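Probable adenylyl-sulfate kinase (Synechocystis sp., PDB 5CB8) catalyses the synthesis of activated sulfate, using ATP to phosphorylate adenosine 5'-phosphosulfate to 3'-phosphoadenylyl sulfate. Local coordinates at residues 26-31 and 99-104; 121-126 and 166-171; 39-44 and 180-185. All blocks are in the same frame, centred on the assembly; numbering follows the deposited sequence. Where two conformers were deposited one is given.

How the contacts relate
Contacts 1 and 2 are strand pairings in one parallel sheet. Contact 1 joins central strands 26-31 and 99-103, with every touching residue buried. Contact 2 adds the outermost strand 169-171 to strand 122-127, and some of its residues are partly exposed. The two contacts meet where Trp29 bonds through its backbone to Leu123 and Val125. Contact 3 differs in kind: helices 38-50 and 178-191 pack on one face of that sheet, burying 202 Å² against 525 and 473 Å² for the strand pairs. Its chemistry between the segments is purely apolar, whereas contact 1 combines a backbone ladder with apolar faces and contact 2 brings in carboxylates and a water.

Contact 1 of 3, residues 26-31 and 99-104; sequences VTIWLT and IVLVSA. With ADX (adenosine-5'-phosphosulfate), chain G.
Val102 sets its CG1 methyl over one face of the Trp29 indole, the tightest side-chain packing between these two neighbouring parallel strands at the centre of a P-loop kinase sheet. CG1 stands 3.6 Å from the centroid of the six-membered ring, 7° off its normal, which defines a CH-pi contact. Trp29 chi1 (-170°) sets CG anti to the backbone N, which carries the indole over the neighbouring strand 99-103, where Val102 CG1 meets its face. Thr27 CG2 lies at the ring edge, in plane, and packs against Val102 CG2 at 4.0 Å. The indole NE1 bonds to Ser106 OG; Ser106 is, by similarity, the phosphoserine intermediate, and the packing is therefore likely to help position the indole that bonds this serine.

On the other face, Ile28 runs side by side with Ile99 and Leu101, its CD1 lying 3.8 Å from Leu101 CD1. Leu30 and Ser103 share this face and lean on helix 38-50. Between the faces runs a regular parallel ladder, in which Val26, Ile28 and Leu30 bond alternately to Val100, Val102 and Ala104; the shortest rung joins Ile28 N to Val100 O at 2.7 Å.

The ladder eases at its C-terminal end. The last rung, Ala104 N to Leu30 O, is 3.2 Å long although nearly straight, and the CA atoms of Thr31 and Ala104 stand 5.6 Å apart. Thr31 points its CB away from strand 99-103 and bonds through OG1 to Ile105 O. Here the strands give way to the adenosine-5'-phosphosulfate pocket, where the chain meets the ligand: Ala104 CA lies 3.4 Å from ADX O2A, a phosphate oxygen.

Contact 2 of 3, residues 121-126 and 166-171; sequences DFLEVF and NPDVEC
Asp168 reaches toward strand 122-126 and bonds the backbone of Glu124: OD2 takes the N-H of Glu124 at 2.8 Å, an almost straight bond (163°) to its anti lone pair. With CG anti to the carbonyl carbon (chi1 -61°), the carboxylate swings back beside its own backbone N, which in turn bonds Glu124 O. That oxygen also accepts from Val169 N, so Glu124 is gripped at both N and O. Leu123 crosses Asp168 at about a right angle, with Leu123 CD2 3.8 Å from Asp168 CG. Were Asp168 replaced by an alanine, Glu124 N would probably lose its side-chain acceptor and a gap would be likely to open beside Leu123 CD2.

The extended Glu124 side chain brings OE1 to 3.5 Å from Pro167 CA. A water links that oxygen to Asn166 N, while OE2 forms a salt bridge with Arg112. The Glu124 and Asp168 carboxylates keep apart, 5.4 Å between Glu124 OE1 and Asp168 OD2, and Arg112 probably offsets much of the charge of Glu124.

Further along, Phe126 and Glu170 lie side by side and point the same way. Ring and carboxylate planes are inclined by 45°, and Phe126 CD2 comes within 3.7 Å of Glu170 CD. Glu170 OE1 forms a salt bridge with Arg172 and a hydrogen bond with Asn128, which probably limits its rotation beside the ring. Pro167 CB packs 3.9 Å from Phe126 CB. On the other face of the sheet Val125 CG1 meets Cys171 SG.

Regular rungs begin only at Val169: residues 166-168 lead strand 169-171 onto the edge of this chain's five-stranded parallel sheet, order 2-3-1-4-5, the P-loop kinase fold.

Contact 3 of 3, residues 39-44 and 180-185; sequences TTITHA and ESVGKI. With SO4 (sulfate ion), chain H.
Sulfate O1 accepts the backbone N-H of Thr39 at 3.0 Å with an N-H...O angle of 162°. The anion is also hydrogen-bonded by Lys38 NZ and the amides of Gly35 and Gly37, the pattern of a P-loop (Walker A motif) whose glycines, lysine and threonine bind ATP by similarity. The ion probably came from the crystallisation liquor, but its place at the N-terminal end of helix 38-50 is consistent with a phosphate site, where the helix end would probably favour negative charge.

Two residues on from that amide the same helix turns its apolar side to helix 178-191. The two segments cross at -61° with their axes 9.7 Å apart, and only about 202 Å² is buried between them, so the contact is compact and rests on a few side chains. Ile41 takes part in three of the four residue contacts. Its CG1 is anti to the carbonyl carbon (chi1 -70°), which spreads its two branches to separate partners: CD1 extends to Ser181 CB at 3.9 Å, while CG2 faces the end of Ile185, which it meets obliquely. The backbones come nearest at Ile41 CA and Val182 CA, 6.3 Å apart. One turn later, Ala44 CB touches Val182 CG2 at 3.7 Å.

Ser181 meets Ile41 through CB, while its OG is hydrogen-bonded to Glu176 OE2. Beneath the helix pair lies the sheet: Ile41 also rests on Leu30 and Cys171, and Ile185 on Ile28 and Val169. The contact therefore ties the P-loop helix to the C-terminal helix over one face of the sheet. Where the two isoleucines meet, Ile185 CD1 lies 3.7 Å from Ile41 CG2.

Contact 1 of 3, residues 26-31 and 99-104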
loop_
_atom_site.group_PDB
_atom_site.type_symbol
_atom_site.label_atom_id
_atom_site.label_comp_id
_atom_site.label_asym_id
_atom_site.label_seq_id
_atom_site.Cartn_x
_atom_site.Cartn_y
_atom_site.Cartn_z
ATOM N N VAL B 26 -6.246 -0.813 13.875
ATOM C CA VAL B 26 -7.609 -1.087 13.450
ATOM C C VAL B 26 -7.917 -0.348 12.150
ATOM O O VAL B 26 -7.481 0.792 11.947
ATOM C CB VAL B 26 -8.640 -0.727 14.578
ATOM C CG1 VAL B 26 -8.544 0.739 14.962
ATOM C CG2 VAL B 26 -10.062 -1.086 14.160
ATOM N N THR B 27 -8.631 -1.012 11.249
ATOM C CA THR B 27 -9.132 -0.352 10.049
ATOM C C THR B 27 -10.582 0.057 10.276
ATOM O O THR B 27 -11.438 -0.787 10.553
ATOM C CB THR B 27 -9.040 -1.274 8.832
ATOM O OG1 THR B 27 -7.655 -1.465 8.499
ATOM C CG2 THR B 27 -9.770 -0.671 7.630
ATOM N N ILE B 28 -10.845 1.356 10.186
ATOM C CA ILE B 28 -12.201 1.881 10.307
ATOM C C ILE B 28 -12.693 2.147 8.888
ATOM O O ILE B 28 -12.175 3.038 8.208
ATOM C CB ILE B 28 -12.214 3.174 11.148
ATOM C CG1 ILE B 28 -11.570 2.912 12.520
ATOM C CG2 ILE B 28 -13.644 3.715 11.305
ATOM C CD1 ILE B 28 -11.274 4.174 13.300
ATOM N N TRP B 29 -13.680 1.366 8.441
ATOM C CA TRP B 29 -14.033 1.301 7.022
ATOM C C TRP B 29 -15.394 1.930 6.734
ATOM O O TRP B 29 -16.437 1.339 7.040
ATOM C CB TRP B 29 -14.036 -0.161 6.540
ATOM C CG TRP B 29 -14.151 -0.305 5.047
ATOM C CD1 TRP B 29 -15.278 -0.139 4.287
ATOM C CD2 TRP B 29 -13.097 -0.637 4.129
ATOM N NE1 TRP B 29 -14.988 -0.348 2.957
ATOM C CE2 TRP B 29 -13.657 -0.653 2.837
ATOM C CE3 TRP B 29 -11.732 -0.919 4.286
ATOM C CZ2 TRP B 29 -12.898 -0.934 1.698
ATOM C CZ3 TRP B 29 -10.980 -1.206 3.154
ATOM C CH2 TRP B 29 -11.566 -1.215 1.877
ATOM N N LEU B 30 -15.382 3.123 6.141
ATOM C CA LEU B 30 -16.624 3.829 5.838
ATOM C C LEU B 30 -17.099 3.494 4.420
ATOM O O LEU B 30 -16.399 3.755 3.433
ATOM C CB LEU B 30 -16.446 5.343 6.003
ATOM C CG LEU B 30 -16.601 5.871 7.438
ATOM C CD1 LEU B 30 -15.548 5.294 8.361
ATOM C CD2 LEU B 30 -16.544 7.393 7.491
ATOM N N THR B 31 -18.289 2.904 4.333
ATOM C CA THR B 31 -18.888 2.542 3.062
ATOM C C THR B 31 -20.219 3.286 2.910
ATOM O O THR B 31 -20.876 3.584 3.902
ATOM C CB THR B 31 -19.111 1.006 2.988
ATOM O OG1 THR B 31 -19.743 0.659 1.753
ATOM C CG2 THR B 31 -19.972 0.521 4.149
ATOM N N ILE B 99 -3.915 3.100 13.148
ATOM C CA ILE B 99 -5.350 3.254 12.953
ATOM C C ILE B 99 -5.556 3.734 11.518
ATOM O O ILE B 99 -5.045 4.783 11.132
ATOM C CB ILE B 99 -5.945 4.283 13.937
ATOM C CG1 ILE B 99 -5.929 3.732 15.367
ATOM C CG2 ILE B 99 -7.367 4.652 13.537
ATOM C CD1 ILE B 99 -6.321 4.757 16.435
ATOM N N VAL B 100 -6.283 2.957 10.720
ATOM C CA VAL B 100 -6.470 3.287 9.311
ATOM C C VAL B 100 -7.909 3.709 9.059
ATOM O O VAL B 100 -8.842 2.963 9.374
ATOM C CB VAL B 100 -6.140 2.077 8.414
ATOM C CG1 VAL B 100 -6.230 2.467 6.929
ATOM C CG2 VAL B 100 -4.750 1.552 8.743
ATOM N N LEU B 101 -8.094 4.908 8.509
ATOM C CA LEU B 101 -9.434 5.381 8.151
ATOM C C LEU B 101 -9.622 5.219 6.654
ATOM O O LEU B 101 -8.952 5.891 5.873
ATOM C CB LEU B 101 -9.606 6.865 8.507
ATOM C CG LEU B 101 -9.992 7.283 9.926
ATOM C CD1 LEU B 101 -9.283 6.474 10.973
ATOM C CD2 LEU B 101 -9.734 8.767 10.149
ATOM N N VAL B 102 -10.531 4.337 6.250
ATOM C CA VAL B 102 -10.819 4.154 4.825
ATOM C C VAL B 102 -12.160 4.779 4.491
ATOM O O VAL B 102 -13.138 4.603 5.225
ATOM C CB VAL B 102 -10.850 2.669 4.442
ATOM C CG1 VAL B 102 -11.274 2.496 2.966
ATOM C CG2 VAL B 102 -9.478 2.035 4.679
ATOM N N SER B 103 -12.203 5.531 3.395
ATOM C CA SER B 103 -13.456 6.080 2.901
ATOM C C SER B 103 -13.572 5.687 1.436
ATOM O O SER B 103 -12.837 6.202 0.592
ATOM C CB SER B 103 -13.470 7.602 3.024
ATOM O OG SER B 103 -14.684 8.139 2.520
ATOM N N ALA B 104 -14.487 4.770 1.135
ATOM C CA ALA B 104 -14.639 4.277 -0.229
ATOM C C ALA B 104 -16.057 3.779 -0.411
ATOM O O ALA B 104 -16.623 3.189 0.503
ATOM C CB ALA B 104 -13.640 3.149 -0.507
HETATM S SB ADX G . -15.354 2.216 -5.327
HETATM O O1B ADX G . -14.251 1.602 -6.078
HETATM O O2B ADX G . -15.212 1.988 -3.878
HETATM O O3B ADX G . -16.626 1.676 -5.825
HETATM P PA ADX G . -14.427 4.782 -4.883
HETATM O O1A ADX G . -12.970 4.332 -4.936
HETATM O O2A ADX G . -14.871 5.157 -3.472
HETATM O O3A ADX G . -15.372 3.708 -5.582
HETATM O "O5'" ADX G . -14.556 6.074 -5.821
HETATM C "C5'" ADX G . -15.773 6.756 -5.887
HETATM C "C4'" ADX G . -15.661 8.113 -6.318
HETATM O "O4'" ADX G . -15.377 8.117 -7.764
HETATM C "C3'" ADX G . -16.922 8.837 -6.131
HETATM O "O3'" ADX G . -16.826 9.620 -5.024
HETATM C "C2'" ADX G . -17.065 9.693 -7.332
HETATM O "O2'" ADX G . -16.586 10.930 -7.070
HETATM C "C1'" ADX G . -16.206 9.077 -8.387
HETATM N N9 ADX G . -16.899 8.444 -9.472
HETATM C C8 ADX G . -16.651 8.620 -10.793
HETATM N N7 ADX G . -17.379 7.738 -11.486
HETATM C C5 ADX G . -18.090 6.982 -10.613
HETATM C C6 ADX G . -18.984 5.925 -10.776
HETATM N N6 ADX G . -19.284 5.397 -12.095
HETATM N N1 ADX G . -19.543 5.375 -9.677
HETATM C C2 ADX G . -19.231 5.826 -8.442
HETATM N N3 ADX G . -18.367 6.835 -8.255
HETATM C C4 ADX G . -17.780 7.431 -9.320
#

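Contact 2 of 3, residues 121-126 and 166-171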
loop_
_atom_site.group_PDB
_atom_site.type_symbol
_atom_site.label_atom_id
_atom_site.label_comp_id
_atom_site.label_asym_id
_atom_site.label_seq_id
_atom_site.Cartn_x
_atom_site.Cartn_y
_atom_site.Cartn_z
ATOM N N ASP B 121 -8.989 -6.887 12.750
ATOM C CA ASP B 121 -9.297 -5.669 13.491
ATOM C C ASP B 121 -9.851 -4.628 12.535
ATOM O O ASP B 121 -9.118 -3.788 11.995
ATOM C CB ASP B 121 -8.058 -5.159 14.209
ATOM C CG ASP B 121 -7.542 -6.153 15.199
ATOM O OD1 ASP B 121 -8.207 -6.334 16.240
ATOM O OD2 ASP B 121 -6.500 -6.775 14.923
ATOM N N PHE B 122 -11.162 -4.687 12.351
ATOM C CA PHE B 122 -11.826 -4.004 11.258
ATOM C C PHE B 122 -13.202 -3.605 11.750
ATOM O O PHE B 122 -13.923 -4.427 12.331
ATOM C CB PHE B 122 -11.949 -4.997 10.099
ATOM C CG PHE B 122 -12.608 -4.446 8.864
ATOM C CD1 PHE B 122 -13.993 -4.367 8.777
ATOM C CD2 PHE B 122 -11.846 -4.075 7.767
ATOM C CE1 PHE B 122 -14.603 -3.886 7.632
ATOM C CE2 PHE B 122 -12.447 -3.594 6.616
ATOM C CZ PHE B 122 -13.831 -3.506 6.549
ATOM N N LEU B 123 -13.560 -2.344 11.537
ATOM C CA LEU B 123 -14.873 -1.837 11.920
ATOM C C LEU B 123 -15.577 -1.329 10.675
ATOM O O LEU B 123 -15.102 -0.383 10.036
ATOM C CB LEU B 123 -14.734 -0.674 12.906
ATOM C CG LEU B 123 -14.338 -0.981 14.341
ATOM C CD1 LEU B 123 -14.522 0.258 15.219
ATOM C CD2 LEU B 123 -15.186 -2.139 14.837
ATOM N N GLU B 124 -16.706 -1.943 10.331
ATOM C CA GLU B 124 -17.476 -1.514 9.165
ATOM C C GLU B 124 -18.448 -0.412 9.581
ATOM O O GLU B 124 -19.321 -0.625 10.426
ATOM C CB GLU B 124 -18.255 -2.693 8.564
ATOM C CG GLU B 124 -19.038 -2.353 7.288
ATOM C CD GLU B 124 -19.834 -3.541 6.762
ATOM O OE1 GLU B 124 -20.449 -4.267 7.573
ATOM O OE2 GLU B 124 -19.855 -3.752 5.532
ATOM N N VAL B 125 -18.300 0.763 8.985
ATOM C CA VAL B 125 -19.169 1.882 9.302
ATOM C C VAL B 125 -20.050 2.157 8.083
ATOM O O VAL B 125 -19.545 2.523 7.022
ATOM C CB VAL B 125 -18.339 3.132 9.663
ATOM C CG1 VAL B 125 -19.253 4.303 10.020
ATOM C CG2 VAL B 125 -17.391 2.827 10.832
ATOM N N PHE B 126 -21.359 1.948 8.226
ATOM C CA PHE B 126 -22.309 2.215 7.144
ATOM C C PHE B 126 -22.713 3.689 7.199
ATOM O O PHE B 126 -23.481 4.097 8.070
ATOM C CB PHE B 126 -23.549 1.323 7.313
ATOM C CG PHE B 126 -24.581 1.463 6.215
ATOM C CD1 PHE B 126 -24.280 2.103 5.017
ATOM C CD2 PHE B 126 -25.857 0.943 6.392
ATOM C CE1 PHE B 126 -25.233 2.228 4.016
ATOM C CE2 PHE B 126 -26.815 1.057 5.394
ATOM C CZ PHE B 126 -26.499 1.706 4.201
ATOM N N ASN B 166 -24.959 -5.913 8.695
ATOM C CA ASN B 166 -24.545 -5.947 10.095
ATOM C C ASN B 166 -23.312 -5.089 10.344
ATOM O O ASN B 166 -22.296 -5.596 10.817
ATOM C CB ASN B 166 -24.244 -7.386 10.521
ATOM C CG ASN B 166 -24.076 -7.527 12.016
ATOM O OD1 ASN B 166 -24.751 -6.846 12.795
ATOM N ND2 ASN B 166 -23.169 -8.409 12.432
ATOM N N PRO B 167 -23.397 -3.780 10.044
ATOM C CA PRO B 167 -22.214 -2.940 10.252
ATOM C C PRO B 167 -21.967 -2.771 11.737
ATOM O O PRO B 167 -22.885 -2.973 12.540
ATOM C CB PRO B 167 -22.639 -1.598 9.651
ATOM C CG PRO B 167 -24.124 -1.557 9.889
ATOM C CD PRO B 167 -24.589 -2.981 9.699
ATOM N N ASP B 168 -20.748 -2.405 12.107
ATOM C CA ASP B 168 -20.437 -2.196 13.516
ATOM C C ASP B 168 -20.975 -0.859 14.013
ATOM O O ASP B 168 -21.318 -0.709 15.184
ATOM C CB ASP B 168 -18.928 -2.278 13.716
ATOM C CG ASP B 168 -18.376 -3.627 13.315
ATOM O OD1 ASP B 168 -18.592 -4.593 14.070
ATOM O OD2 ASP B 168 -17.758 -3.722 12.239
ATOM N N VAL B 169 -21.033 0.113 13.108
ATOM C CA VAL B 169 -21.613 1.423 13.399
ATOM C C VAL B 169 -22.392 1.852 12.167
ATOM O O VAL B 169 -21.955 1.602 11.037
ATOM C CB VAL B 169 -20.511 2.480 13.705
ATOM C CG1 VAL B 169 -21.122 3.865 13.955
ATOM C CG2 VAL B 169 -19.673 2.057 14.907
ATOM N N GLU B 170 -23.551 2.475 12.367
ATOM C CA GLU B 170 -24.287 3.051 11.244
ATOM C C GLU B 170 -24.516 4.532 11.505
ATOM O O GLU B 170 -24.910 4.915 12.605
ATOM C CB GLU B 170 -25.628 2.340 11.029
ATOM C CG GLU B 170 -26.442 2.876 9.838
ATOM C CD GLU B 170 -27.596 1.954 9.472
ATOM O OE1 GLU B 170 -28.536 2.406 8.786
ATOM O OE2 GLU B 170 -27.553 0.767 9.866
ATOM N N CYS B 171 -24.260 5.356 10.493
ATOM C CA CYS B 171 -24.445 6.797 10.605
ATOM C C CYS B 171 -25.483 7.223 9.576
ATOM O O CYS B 171 -25.217 7.191 8.368
ATOM C CB CYS B 171 -23.120 7.520 10.347
ATOM S SG CYS B 171 -21.772 7.022 11.462
HETATM O O HOH W 1 -22.518 -6.024 7.236
#

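Contact 3 of 3, residues 39-44 and 180-185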
loop_
_atom_site.group_PDB
_atom_site.type_symbol
_atom_site.label_atom_id
_atom_site.label_comp_id
_atom_site.label_asym_id
_atom_site.label_seq_id
_atom_site.Cartn_x
_atom_site.Cartn_y
_atom_site.Cartn_z
ATOM N N THR B 39 -16.535 11.352 3.480
ATOM C CA THR B 39 -15.331 12.166 3.603
ATOM C C THR B 39 -15.416 13.152 4.775
ATOM O O THR B 39 -14.445 13.365 5.510
ATOM C CB THR B 39 -15.066 12.903 2.278
ATOM O OG1 THR B 39 -14.576 11.961 1.312
ATOM C CG2 THR B 39 -14.057 13.994 2.461
ATOM N N THR B 40 -16.589 13.758 4.938
ATOM C CA THR B 40 -16.814 14.722 6.013
ATOM C C THR B 40 -16.606 14.082 7.392
ATOM O O THR B 40 -15.965 14.668 8.278
ATOM C CB THR B 40 -18.225 15.328 5.917
ATOM O OG1 THR B 40 -18.334 16.086 4.705
ATOM C CG2 THR B 40 -18.508 16.241 7.099
ATOM N N ILE B 41 -17.144 12.877 7.561
ATOM C CA ILE B 41 -16.996 12.132 8.810
ATOM C C ILE B 41 -15.546 11.708 8.993
ATOM O O ILE B 41 -14.986 11.813 10.089
ATOM C CB ILE B 41 -17.903 10.879 8.838
ATOM C CG1 ILE B 41 -19.378 11.292 8.943
ATOM C CG2 ILE B 41 -17.536 9.968 10.021
ATOM C CD1 ILE B 41 -20.365 10.125 8.812
ATOM N N THR B 42 -14.947 11.213 7.915
ATOM C CA THR B 42 -13.546 10.818 7.930
ATOM C C THR B 42 -12.662 11.948 8.437
ATOM O O THR B 42 -11.832 11.746 9.331
ATOM C CB THR B 42 -13.103 10.393 6.525
ATOM O OG1 THR B 42 -13.869 9.245 6.139
ATOM C CG2 THR B 42 -11.618 10.041 6.500
ATOM N N HIS B 43 -12.849 13.142 7.881
ATOM C CA HIS B 43 -11.987 14.266 8.230
ATOM C C HIS B 43 -12.198 14.696 9.674
ATOM O O HIS B 43 -11.239 15.005 10.385
ATOM C CB HIS B 43 -12.213 15.424 7.260
ATOM C CG HIS B 43 -11.696 15.156 5.879
ATOM N ND1 HIS B 43 -12.041 15.929 4.791
ATOM C CD2 HIS B 43 -10.851 14.204 5.412
ATOM C CE1 HIS B 43 -11.431 15.466 3.713
ATOM N NE2 HIS B 43 -10.705 14.418 4.062
ATOM N N ALA B 44 -13.451 14.695 10.120
ATOM C CA ALA B 44 -13.759 15.090 11.492
ATOM C C ALA B 44 -13.213 14.068 12.479
ATOM O O ALA B 44 -12.694 14.424 13.545
ATOM C CB ALA B 44 -15.263 15.265 11.674
ATOM N N GLU B 180 -22.601 13.667 16.274
ATOM C CA GLU B 180 -23.254 12.432 16.689
ATOM C C GLU B 180 -22.682 11.247 15.908
ATOM O O GLU B 180 -22.396 10.192 16.486
ATOM C CB GLU B 180 -24.772 12.525 16.499
ATOM C CG GLU B 180 -25.539 11.362 17.116
ATOM C CD GLU B 180 -27.047 11.471 16.931
ATOM O OE1 GLU B 180 -27.522 12.510 16.408
ATOM O OE2 GLU B 180 -27.753 10.507 17.309
ATOM N N SER B 181 -22.490 11.424 14.602
ATOM C CA SER B 181 -21.936 10.351 13.786
ATOM C C SER B 181 -20.514 10.003 14.220
ATOM O O SER B 181 -20.195 8.831 14.443
ATOM C CB SER B 181 -21.968 10.723 12.300
ATOM O OG SER B 181 -23.288 11.037 11.892
ATOM N N VAL B 182 -19.660 11.019 14.331
ATOM C CA VAL B 182 -18.293 10.813 14.814
ATOM C C VAL B 182 -18.310 10.196 16.211
ATOM O O VAL B 182 -17.546 9.270 16.506
ATOM C CB VAL B 182 -17.501 12.146 14.858
ATOM C CG1 VAL B 182 -16.142 11.941 15.505
ATOM C CG2 VAL B 182 -17.340 12.717 13.455
ATOM N N GLY B 183 -19.191 10.707 17.068
ATOM C CA GLY B 183 -19.291 10.225 18.435
ATOM C C GLY B 183 -19.554 8.730 18.532
ATOM O O GLY B 183 -18.992 8.054 19.396
ATOM N N LYS B 184 -20.401 8.206 17.650
ATOM C CA LYS B 184 -20.721 6.778 17.671
ATOM C C LYS B 184 -19.528 5.922 17.256
ATOM O O LYS B 184 -19.315 4.838 17.805
ATOM C CB LYS B 184 -21.943 6.464 16.786
ATOM C CG LYS B 184 -23.271 6.967 17.365
ATOM C CD LYS B 184 -24.497 6.399 16.633
ATOM C CE LYS B 184 -24.665 6.982 15.235
ATOM N NZ LYS B 184 -25.996 6.622 14.639
ATOM N N ILE B 185 -18.755 6.400 16.284
ATOM C CA ILE B 185 -17.567 5.668 15.849
ATOM C C ILE B 185 -16.557 5.676 16.993
ATOM O O ILE B 185 -16.024 4.634 17.364
ATOM C CB ILE B 185 -16.961 6.277 14.566
ATOM C CG1 ILE B 185 -17.963 6.163 13.414
ATOM C CG2 ILE B 185 -15.666 5.577 14.192
ATOM C CD1 ILE B 185 -17.601 6.996 12.165
HETATM S S SO4 H . -19.091 11.104 0.289
HETATM O O1 SO4 H . -17.733 11.276 0.768
HETATM O O2 SO4 H . -19.891 12.284 0.609
HETATM O O3 SO4 H . -19.682 9.927 0.944
HETATM O O4 SO4 H . -19.122 10.902 -1.170
#